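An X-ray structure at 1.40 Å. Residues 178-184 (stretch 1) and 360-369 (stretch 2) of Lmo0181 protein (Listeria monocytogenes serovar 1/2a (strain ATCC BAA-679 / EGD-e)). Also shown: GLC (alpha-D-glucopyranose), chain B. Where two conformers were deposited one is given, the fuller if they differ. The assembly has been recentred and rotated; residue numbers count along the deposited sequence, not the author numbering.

Stretch 1 (178-184) TMNEFYK
Stretch 2 360-369: DWNKISDYTN

Two helical segments of one chain, at least 178 residues apart in sequence wherever they touch, meet almost at right angles. Helix 179-184 begins just after Thr 178, and helix 361-369 just after Asp 360; both continue later in the chain. Their N-to-C directions differ by 91° and their axes approach to 10.0 Å, so contact is concentrated in a compact patch burying 383 Å², both sides summed. The first helix sets its N-terminus against the second: the CA atoms of Thr 178 and Asn 369 are 5.1 Å apart, and those of Met 179 and Ser 365 are 5.4 Å apart. From Met 179 onward phi and psi are helical, near -65/-38, whereas Thr 178 is extended at -138/164.

Hydrogen bonds anchor both ends of the patch. The first turn of a helix leaves backbone NH groups without partners in the helix, and two side chains meet this need. Thr 178, with chi1 p, caps its own helix: Thr 178 OG1 accepts from Glu 181 N at 3.1 Å. Across the interface, Asn 369 (chi1 m, chi2 -18°) brings its OD1 2.7 Å from Met 179 N, which donates to it at 160°. Water 2 accepts from both Asn 369 ND2 and Asn 180 N, each at 3.0 Å. At the other end, Trp 361 NE1 donates to Asn 180 OD1 at 3.1 Å, with the oxygen near the plane of the indole, where the N-H points. Water 1 donates to the same Asn 180 OD1 (2.9 Å) and to Ser 365 OG (2.7 Å), linking the helices again. Ser 365, chi1 m, turns its hydroxyl back to its own helix, OG donating to Trp 361 O at 2.8 Å; its small side chain leaves room for Met 179.

The apolar centre is Met 179, whose CA-to-CB bond points toward the second helix and which loses 119 Å² to it. Its side chain, at chi1 t, chi2 p and chi3 103°, is a knob among Trp 361, Ile 364, Ser 365 and Thr 368. A long, flexible, unbranched thioether can thread this hole: Met 179 CG lies 3.5 Å from Trp 361 CH2 and 3.4 Å from Ser 365 OG, while Met 179 CE reaches 3.6 Å from Thr 368 OG1 and 4.2 Å from Ile 364 CD1. Met 179 SD lies obliquely over the six-membered ring of Trp 361.

Trp 361, chi1 t and chi2 -111°, combines an apolar surface with its one polar N-H. Tyr 183, chi1 p, lies one turn beyond Met 179 and extends the packing, Tyr 183 CD2 lying 3.8 Å from Trp 361 CZ2; the ring planes meet obliquely at 72°.

Asn 180 also faces the ligand: with chi1 at -118°, its ND2 donates to glucose O5 at 3.0 Å. One amide thus joins the helix contact to the sugar. Nearby, glucose O6 donates to Glu 181 OE1 at 2.6 Å.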

# COMPACT_ATOMS: atom_id res chain seq x y z
N THR A 178 4.41 -7.95 -9.08
CA THR A 178 4.89 -6.60 -9.27
C THR A 178 6.10 -6.38 -8.37
O THR A 178 6.32 -7.15 -7.44
CB THR A 178 3.81 -5.56 -8.89
OG1 THR A 178 3.55 -5.74 -7.48
CG2 THR A 178 2.57 -5.68 -9.74
N MET A 179 6.86 -5.32 -8.63
CA MET A 179 7.96 -4.96 -7.74
C MET A 179 7.47 -4.74 -6.33
O MET A 179 8.12 -5.15 -5.37
CB MET A 179 8.70 -3.72 -8.29
CG MET A 179 9.79 -3.25 -7.35
SD MET A 179 11.17 -4.42 -7.20
CE MET A 179 12.35 -3.58 -8.23
N ASN A 180 6.33 -4.07 -6.17
CA ASN A 180 5.85 -3.77 -4.80
C ASN A 180 5.50 -5.04 -4.06
O ASN A 180 5.82 -5.17 -2.88
CB ASN A 180 4.63 -2.85 -4.82
CG ASN A 180 4.88 -1.54 -4.13
OD1 ASN A 180 5.96 -0.94 -4.25
ND2 ASN A 180 3.87 -1.08 -3.40
N GLU A 181 4.92 -6.01 -4.76
CA GLU A 181 4.60 -7.27 -4.08
C GLU A 181 5.88 -8.07 -3.84
O GLU A 181 6.03 -8.78 -2.84
CB GLU A 181 3.62 -8.08 -4.92
CG GLU A 181 2.96 -9.20 -4.14
CD GLU A 181 1.91 -8.74 -3.14
OE1 GLU A 181 1.53 -7.52 -3.09
OE2 GLU A 181 1.42 -9.64 -2.41
N PHE A 182 6.79 -7.97 -4.80
CA PHE A 182 7.96 -8.86 -4.78
C PHE A 182 8.94 -8.56 -3.68
O PHE A 182 9.57 -9.49 -3.22
CB PHE A 182 8.66 -8.79 -6.12
CG PHE A 182 9.69 -9.87 -6.27
CD1 PHE A 182 9.29 -11.21 -6.25
CD2 PHE A 182 11.03 -9.60 -6.40
CE1 PHE A 182 10.20 -12.24 -6.37
CE2 PHE A 182 11.94 -10.62 -6.52
CZ PHE A 182 11.52 -11.94 -6.49
N TYR A 183 9.10 -7.31 -3.25
CA TYR A 183 10.09 -7.15 -2.17
C TYR A 183 9.62 -7.90 -0.93
O TYR A 183 10.42 -8.39 -0.14
CB TYR A 183 10.48 -5.70 -1.87
CG TYR A 183 9.44 -4.78 -1.27
CD1 TYR A 183 9.19 -4.76 0.08
CD2 TYR A 183 8.70 -3.91 -2.06
CE1 TYR A 183 8.28 -3.88 0.64
CE2 TYR A 183 7.80 -3.02 -1.53
CZ TYR A 183 7.59 -3.03 -0.18
OH TYR A 183 6.71 -2.13 0.36
N LYS A 184 8.30 -7.98 -0.73
CA LYS A 184 7.73 -8.80 0.35
C LYS A 184 7.88 -10.30 0.10
O LYS A 184 8.31 -11.03 0.97
CB LYS A 184 6.28 -8.42 0.52
CG LYS A 184 5.53 -9.29 1.50
CD LYS A 184 4.03 -9.04 1.54
CE LYS A 184 3.32 -9.37 0.23
NZ LYS A 184 1.90 -8.93 0.28
N ASP A 360 14.50 6.43 -7.13
CA ASP A 360 14.08 5.93 -8.43
C ASP A 360 13.08 4.79 -8.29
O ASP A 360 12.90 4.08 -9.25
CB ASP A 360 15.30 5.45 -9.22
CG ASP A 360 16.27 6.55 -9.55
OD1 ASP A 360 15.80 7.58 -10.08
OD2 ASP A 360 17.49 6.36 -9.25
N TRP A 361 12.40 4.65 -7.16
CA TRP A 361 11.54 3.49 -6.95
C TRP A 361 10.48 3.31 -8.02
O TRP A 361 10.33 2.21 -8.55
CB TRP A 361 10.85 3.58 -5.60
CG TRP A 361 10.01 2.37 -5.29
CD1 TRP A 361 8.66 2.29 -5.22
CD2 TRP A 361 10.51 1.06 -5.02
NE1 TRP A 361 8.30 1.01 -4.90
CE2 TRP A 361 9.40 0.22 -4.75
CE3 TRP A 361 11.78 0.50 -4.97
CZ2 TRP A 361 9.54 -1.12 -4.44
CZ3 TRP A 361 11.91 -0.85 -4.69
CH2 TRP A 361 10.79 -1.65 -4.39
N ASN A 362 9.73 4.35 -8.34
CA ASN A 362 8.66 4.18 -9.31
C ASN A 362 9.19 3.84 -10.71
O ASN A 362 8.59 3.00 -11.40
CB ASN A 362 7.70 5.38 -9.28
CG ASN A 362 6.82 5.43 -8.01
OD1 ASN A 362 6.59 4.44 -7.30
ND2 ASN A 362 6.33 6.64 -7.71
N LYS A 363 10.33 4.41 -11.08
CA LYS A 363 10.95 4.15 -12.37
C LYS A 363 11.45 2.70 -12.45
O LYS A 363 11.18 1.98 -13.43
CB LYS A 363 12.09 5.14 -12.55
CG LYS A 363 12.70 4.98 -13.90
CD LYS A 363 14.10 5.52 -14.01
CE LYS A 363 14.25 6.93 -13.54
NZ LYS A 363 15.07 7.59 -14.59
N ILE A 364 12.16 2.25 -11.42
CA ILE A 364 12.64 0.87 -11.43
C ILE A 364 11.45 -0.09 -11.34
O ILE A 364 11.48 -1.15 -11.95
CB ILE A 364 13.77 0.54 -10.43
CG1 ILE A 364 13.32 0.55 -8.96
CG2 ILE A 364 14.95 1.45 -10.69
CD1 ILE A 364 14.40 0.10 -7.99
N SER A 365 10.39 0.29 -10.62
CA SER A 365 9.21 -0.54 -10.55
C SER A 365 8.52 -0.70 -11.89
O SER A 365 8.13 -1.81 -12.25
CB SER A 365 8.24 0.05 -9.50
OG SER A 365 8.81 -0.07 -8.19
N ASP A 366 8.44 0.38 -12.64
CA ASP A 366 7.82 0.27 -13.95
C ASP A 366 8.56 -0.74 -14.82
O ASP A 366 7.93 -1.55 -15.53
CB ASP A 366 7.77 1.63 -14.64
CG ASP A 366 6.78 2.59 -14.03
OD1 ASP A 366 5.87 2.25 -13.27
OD2 ASP A 366 6.94 3.78 -14.34
N TYR A 367 9.89 -0.66 -14.82
CA TYR A 367 10.67 -1.59 -15.66
C TYR A 367 10.48 -3.04 -15.22
O TYR A 367 10.17 -3.92 -16.00
CB TYR A 367 12.16 -1.23 -15.64
CG TYR A 367 12.97 -2.17 -16.48
CD1 TYR A 367 13.12 -1.96 -17.85
CD2 TYR A 367 13.52 -3.34 -15.96
CE1 TYR A 367 13.85 -2.85 -18.63
CE2 TYR A 367 14.23 -4.23 -16.73
CZ TYR A 367 14.38 -4.00 -18.07
OH TYR A 367 15.08 -4.91 -18.86
N THR A 368 10.63 -3.27 -13.92
CA THR A 368 10.51 -4.60 -13.37
C THR A 368 9.11 -5.14 -13.60
O THR A 368 8.95 -6.32 -13.91
CB THR A 368 10.84 -4.61 -11.87
OG1 THR A 368 12.24 -4.30 -11.78
CG2 THR A 368 10.61 -5.92 -11.19
N ASN A 369 8.09 -4.29 -13.46
CA ASN A 369 6.73 -4.75 -13.66
C ASN A 369 6.50 -5.19 -15.09
O ASN A 369 5.79 -6.16 -15.34
CB ASN A 369 5.71 -3.67 -13.26
CG ASN A 369 5.66 -3.47 -11.77
OD1 ASN A 369 6.12 -4.33 -11.04
ND2 ASN A 369 5.10 -2.39 -11.32
C1 GLC B . 0.38 -1.18 -4.35
C2 GLC B . -0.74 -1.65 -5.27
C3 GLC B . -1.69 -2.54 -4.48
C4 GLC B . -0.92 -3.70 -3.88
C5 GLC B . 0.33 -3.21 -3.11
C6 GLC B . 1.28 -4.33 -2.71
O2 GLC B . -1.43 -0.53 -5.85
O3 GLC B . -2.67 -3.02 -5.42
O4 GLC B . -1.73 -4.41 -2.93
O5 GLC B . 1.12 -2.29 -3.86
O6 GLC B . 1.72 -5.01 -3.88
O HOH W 1 6.40 -0.29 -7.00
O HOH W 2 5.12 -2.35 -8.29